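Local atomic coordinates of acetylxylan esterase / glucomannan deacetylase (PDB entry 2W9X), a protein that removes acetyl groups from plant cell wall polysaccharides, acting on acetylated glucomannan with a large preference over xylan. Residues Ile202-Asn207 with Lys260-Leu265; Leu291-Ser294 with Glu300-Glu303. One frame throughout, in Å; residues are numbered along the deposited sequence.

Contact 1: Ile202-Asn207 with Lys260-Leu265; sequences IVRNYN and KTREAL
R204 and L265 meet through two extended first torsions: CG of each stands anti to its own backbone nitrogen, with chi1 -177° in R204 and 180° in L265. From CG to NE the arginine chain stays straight, and L265 lies across it at about a right angle. The contact belongs to the SGNH (GDSL-like) esterase domain. It joins the loop that follows strand 191-196 to the first turn of helix 262-283. Both methyls of L265 take part. CD1 packs 3.6 Å from CD of R204 and 3.8 Å from its CB, while CD2 sits 3.9 Å from the same CD. V203 adds its CG2, 4.1 Å from CD1 of L265, as the two side chains run antiparallel alongside each other. D248 accepts from the backbone nitrogens of I202, V203 and R204 and so holds the loop backbone. At the polar end, NH1 of R204 comes within 4.5 Å of NH1 of R262. Each charge has its own acid, which probably offsets the repulsion: E257 forms a salt bridge with R204, and E300 one with R262. The R204 side chain is about 7 Å from that of N247, a transition state stabilizer by similarity, so the loop borders the probable active site. CD2 of L265 also lies over one face of the R262 guanidinium, away from its centre. T261 is the N-cap of the helix: its OG1 accepts from A264 N at 3.0 Å, with an N-H...O angle of 150°.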
loop_
_atom_site.group_PDB
_atom_site.type_symbol
_atom_site.label_atom_id
_atom_site.label_comp_id
_atom_site.label_asym_id
_atom_site.label_seq_id
_atom_site.Cartn_x
_atom_site.Cartn_y
_atom_site.Cartn_z
ATOM N N ILE B 202 -14.459 -12.714 -6.284
ATOM C CA ILE B 202 -14.380 -13.079 -4.843
ATOM C C ILE B 202 -15.580 -13.905 -4.365
ATOM O O ILE B 202 -15.406 -14.966 -3.741
ATOM C CB ILE B 202 -14.215 -11.805 -3.947
ATOM C CG1 ILE B 202 -12.872 -11.122 -4.225
ATOM C CG2 ILE B 202 -14.415 -12.109 -2.440
ATOM C CD1 ILE B 202 -11.641 -11.951 -3.912
ATOM N N VAL B 203 -16.796 -13.414 -4.633
ATOM C CA VAL B 203 -18.027 -14.131 -4.252
ATOM C C VAL B 203 -18.975 -14.267 -5.434
ATOM O O VAL B 203 -19.780 -15.208 -5.491
ATOM C CB VAL B 203 -18.819 -13.449 -3.066
ATOM C CG1 VAL B 203 -18.062 -13.574 -1.733
ATOM C CG2 VAL B 203 -19.179 -11.985 -3.375
ATOM N N ARG B 204 -18.882 -13.310 -6.356
ATOM C CA ARG B 204 -19.835 -13.213 -7.474
ATOM C C ARG B 204 -19.067 -13.227 -8.792
ATOM O O ARG B 204 -18.092 -12.511 -8.949
ATOM C CB ARG B 204 -20.696 -11.948 -7.344
ATOM C CG ARG B 204 -21.757 -11.801 -8.431
ATOM C CD ARG B 204 -22.589 -10.570 -8.182
ATOM N NE ARG B 204 -23.660 -10.531 -9.161
ATOM C CZ ARG B 204 -23.707 -9.697 -10.194
ATOM N NH1 ARG B 204 -22.763 -8.779 -10.353
ATOM N NH2 ARG B 204 -24.726 -9.773 -11.057
ATOM N N ASN B 205 -19.491 -14.060 -9.740
ATOM C CA ASN B 205 -18.782 -14.165 -11.026
ATOM C C ASN B 205 -19.488 -13.336 -12.101
ATOM O O ASN B 205 -20.555 -12.785 -11.832
ATOM C CB ASN B 205 -18.685 -15.643 -11.425
ATOM C CG ASN B 205 -18.151 -16.513 -10.295
ATOM O OD1 ASN B 205 -17.121 -16.199 -9.691
ATOM N ND2 ASN B 205 -18.836 -17.616 -10.017
ATOM N N TYR B 206 -18.927 -13.272 -13.315
ATOM C CA TYR B 206 -19.525 -12.457 -14.378
ATOM C C TYR B 206 -21.041 -12.650 -14.539
ATOM O O TYR B 206 -21.513 -13.759 -14.809
ATOM C CB TYR B 206 -18.859 -12.659 -15.741
ATOM C CG TYR B 206 -19.477 -11.733 -16.760
ATOM C CD1 TYR B 206 -19.256 -10.360 -16.687
ATOM C CD2 TYR B 206 -20.313 -12.213 -17.770
ATOM C CE1 TYR B 206 -19.828 -9.493 -17.604
ATOM C CE2 TYR B 206 -20.890 -11.341 -18.701
ATOM C CZ TYR B 206 -20.651 -9.980 -18.590
ATOM O OH TYR B 206 -21.207 -9.080 -19.485
ATOM N N ASN B 207 -21.785 -11.553 -14.391
ATOM C CA ASN B 207 -23.251 -11.567 -14.465
ATOM C C ASN B 207 -23.941 -12.663 -13.627
ATOM O O ASN B 207 -24.987 -13.214 -14.023
ATOM C CB ASN B 207 -23.735 -11.589 -15.928
ATOM C CG ASN B 207 -25.229 -11.321 -16.045
ATOM O OD1 ASN B 207 -25.789 -10.491 -15.310
ATOM N ND2 ASN B 207 -25.889 -12.047 -16.938
ATOM N N LYS B 260 -29.597 -9.663 -2.370
ATOM C CA LYS B 260 -30.836 -8.972 -2.736
ATOM C C LYS B 260 -30.715 -7.450 -2.790
ATOM O O LYS B 260 -31.634 -6.761 -3.248
ATOM C CB LYS B 260 -31.977 -9.384 -1.788
ATOM C CG LYS B 260 -32.284 -10.871 -1.803
ATOM C CD LYS B 260 -32.561 -11.360 -3.224
ATOM C CE LYS B 260 -32.826 -12.853 -3.268
ATOM N NZ LYS B 260 -32.942 -13.293 -4.685
ATOM N N THR B 261 -29.588 -6.934 -2.301
ATOM C CA THR B 261 -29.254 -5.520 -2.387
ATOM C C THR B 261 -27.782 -5.419 -2.742
ATOM O O THR B 261 -27.004 -6.343 -2.467
ATOM C CB THR B 261 -29.447 -4.794 -1.037
ATOM O OG1 THR B 261 -28.592 -5.393 -0.058
ATOM C CG2 THR B 261 -30.919 -4.837 -0.544
ATOM N N ARG B 262 -27.404 -4.299 -3.353
ATOM C CA ARG B 262 -26.006 -3.969 -3.608
ATOM C C ARG B 262 -25.167 -3.923 -2.316
ATOM O O ARG B 262 -24.002 -4.327 -2.312
ATOM C CB ARG B 262 -25.902 -2.631 -4.345
ATOM C CG ARG B 262 -24.634 -2.489 -5.174
ATOM C CD ARG B 262 -24.768 -3.323 -6.460
ATOM N NE ARG B 262 -23.554 -3.276 -7.282
ATOM C CZ ARG B 262 -23.352 -4.020 -8.366
ATOM N NH1 ARG B 262 -24.282 -4.888 -8.772
ATOM N NH2 ARG B 262 -22.219 -3.893 -9.053
ATOM N N GLU B 263 -25.744 -3.410 -1.235
ATOM C CA GLU B 263 -25.025 -3.344 0.041
ATOM C C GLU B 263 -24.680 -4.758 0.505
ATOM O O GLU B 263 -23.592 -4.987 1.025
ATOM C CB GLU B 263 -25.841 -2.593 1.109
ATOM C CG GLU B 263 -26.029 -1.095 0.837
ATOM C CD GLU B 263 -26.824 -0.788 -0.446
ATOM O OE1 GLU B 263 -27.856 -1.458 -0.708
ATOM O OE2 GLU B 263 -26.399 0.138 -1.191
ATOM N N ALA B 264 -25.606 -5.707 0.290
ATOM C CA ALA B 264 -25.369 -7.116 0.644
ATOM C C ALA B 264 -24.174 -7.706 -0.086
ATOM O O ALA B 264 -23.374 -8.436 0.506
ATOM C CB ALA B 264 -26.616 -7.974 0.396
ATOM N N LEU B 265 -24.076 -7.395 -1.379
ATOM C CA LEU B 265 -22.979 -7.842 -2.208
ATOM C C LEU B 265 -21.648 -7.252 -1.720
ATOM O O LEU B 265 -20.657 -7.982 -1.580
ATOM C CB LEU B 265 -23.257 -7.478 -3.677
ATOM C CG LEU B 265 -22.206 -7.860 -4.744
ATOM C CD1 LEU B 265 -21.980 -9.375 -4.819
ATOM C CD2 LEU B 265 -22.583 -7.308 -6.122
#

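Contact 2: Leu291-Ser294 with Glu300-Glu303; sequences LMNS and EIAE
Strand 288-294 and helix 300-314 are the first two elements of a beta-alpha-beta unit that strand 320-325 completes, within the parallel sheet of the esterase domain. The contact packs N293 and S294 against the first turn of the helix. I301 is the main apolar piece. Its CG2, anti to the backbone nitrogen, reaches toward N293 and lies 3.7 Å from CB of that residue. Its other branch carries CD1 to the neighbouring serine, where it sits 3.8 Å from OG of S294. That hydroxyl has its polar partner in the backbone nitrogen of Q296, in the loop between strand and helix. CB of A302 lies 4.1 Å from the carbonyl oxygen of S294. One water links the two backbones: it donates to S294 O at 2.7 Å and accepts from A302 N at 2.9 Å. T246 and F249 pack on I301 from helix 246-249. The chemistry is therefore mixed. The methyls of I301 pack against N293 and S294, and the water satisfies the carbonyl of S294 and an amide of the helix's first turn, which have no direct bond to each other.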
loop_
_atom_site.group_PDB
_atom_site.type_symbol
_atom_site.label_atom_id
_atom_site.label_comp_id
_atom_site.label_asym_id
_atom_site.label_seq_id
_atom_site.Cartn_x
_atom_site.Cartn_y
_atom_site.Cartn_z
ATOM N N LEU B 291 -3.300 -5.800 -3.739
ATOM C CA LEU B 291 -4.656 -5.952 -4.243
ATOM C C LEU B 291 -4.845 -4.966 -5.380
ATOM O O LEU B 291 -4.791 -3.754 -5.170
ATOM C CB LEU B 291 -5.679 -5.743 -3.115
ATOM C CG LEU B 291 -5.403 -6.527 -1.820
ATOM C CD1 LEU B 291 -6.662 -6.540 -0.930
ATOM C CD2 LEU B 291 -4.915 -7.986 -2.072
ATOM N N MET B 292 -5.007 -5.502 -6.581
ATOM C CA MET B 292 -4.882 -4.732 -7.819
ATOM C C MET B 292 -6.204 -4.703 -8.590
ATOM O O MET B 292 -6.758 -5.755 -8.890
ATOM C CB MET B 292 -3.768 -5.375 -8.657
ATOM C CG MET B 292 -3.515 -4.743 -10.009
ATOM S SD MET B 292 -1.985 -5.444 -10.635
ATOM C CE MET B 292 -1.943 -4.646 -12.233
ATOM N N ASN B 293 -6.731 -3.506 -8.875
ATOM C CA ASN B 293 -8.004 -3.369 -9.584
ATOM C C ASN B 293 -8.042 -2.156 -10.516
ATOM O O ASN B 293 -7.170 -1.290 -10.477
ATOM C CB ASN B 293 -9.236 -3.341 -8.640
ATOM C CG ASN B 293 -9.379 -4.610 -7.808
ATOM O OD1 ASN B 293 -10.158 -5.531 -8.151
ATOM N ND2 ASN B 293 -8.649 -4.661 -6.696
ATOM N N SER B 294 -9.066 -2.124 -11.362
ATOM C CA SER B 294 -9.257 -1.058 -12.353
ATOM C C SER B 294 -9.923 0.147 -11.707
ATOM O O SER B 294 -10.446 0.064 -10.560
ATOM C CB SER B 294 -10.183 -1.551 -13.463
ATOM O OG SER B 294 -11.508 -1.621 -12.941
ATOM N N GLU B 300 -16.618 1.708 -8.125
ATOM C CA GLU B 300 -17.217 0.770 -7.151
ATOM C C GLU B 300 -16.236 -0.320 -6.739
ATOM O O GLU B 300 -16.158 -0.688 -5.557
ATOM C CB GLU B 300 -18.521 0.144 -7.675
ATOM C CG GLU B 300 -19.138 -0.913 -6.724
ATOM C CD GLU B 300 -20.466 -1.448 -7.198
ATOM O OE1 GLU B 300 -20.664 -1.596 -8.417
ATOM O OE2 GLU B 300 -21.323 -1.729 -6.334
ATOM N N ILE B 301 -15.482 -0.838 -7.706
ATOM C CA ILE B 301 -14.538 -1.912 -7.426
ATOM C C ILE B 301 -13.394 -1.427 -6.527
ATOM O O ILE B 301 -13.108 -2.030 -5.476
ATOM C CB ILE B 301 -13.943 -2.530 -8.708
ATOM C CG1 ILE B 301 -15.048 -3.062 -9.644
ATOM C CG2 ILE B 301 -12.960 -3.635 -8.331
ATOM C CD1 ILE B 301 -14.594 -3.062 -11.156
ATOM N N ALA B 302 -12.745 -0.347 -6.939
ATOM C CA ALA B 302 -11.654 0.233 -6.144
ATOM C C ALA B 302 -12.109 0.529 -4.706
ATOM O O ALA B 302 -11.368 0.286 -3.745
ATOM C CB ALA B 302 -11.110 1.500 -6.820
ATOM N N GLU B 303 -13.318 1.067 -4.550
ATOM C CA GLU B 303 -13.812 1.402 -3.218
ATOM C C GLU B 303 -13.939 0.196 -2.286
ATOM O O GLU B 303 -13.571 0.291 -1.107
ATOM C CB GLU B 303 -15.138 2.181 -3.252
ATOM C CG GLU B 303 -15.617 2.458 -1.787
ATOM C CD GLU B 303 -16.515 3.667 -1.644
ATOM O OE1 GLU B 303 -16.111 4.784 -2.055
ATOM O OE2 GLU B 303 -17.620 3.501 -1.094
HETATM O O HOH W 1 -12.948 0.750 -9.650
#

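Overall arrangement
Both contacts lie in the esterase domain, with centres about 15 Å apart. They come one after the other: both segments of contact 1 precede those of contact 2. Helix 262-283, which begins in contact 1, is followed directly in the chain by strand 288-294 of contact 2. The two also touch. R262 NH2 of contact 1 and E300 OE1 of contact 2 form a 2.8 Å salt bridge, tying the first turns of helices 262-283 and 300-314 together. Helix 246-249 packs against both, with F249 meeting L265, E300 and I301. Both contacts thus pack against the helix that carries N247, a probable oxyanion stabiliser.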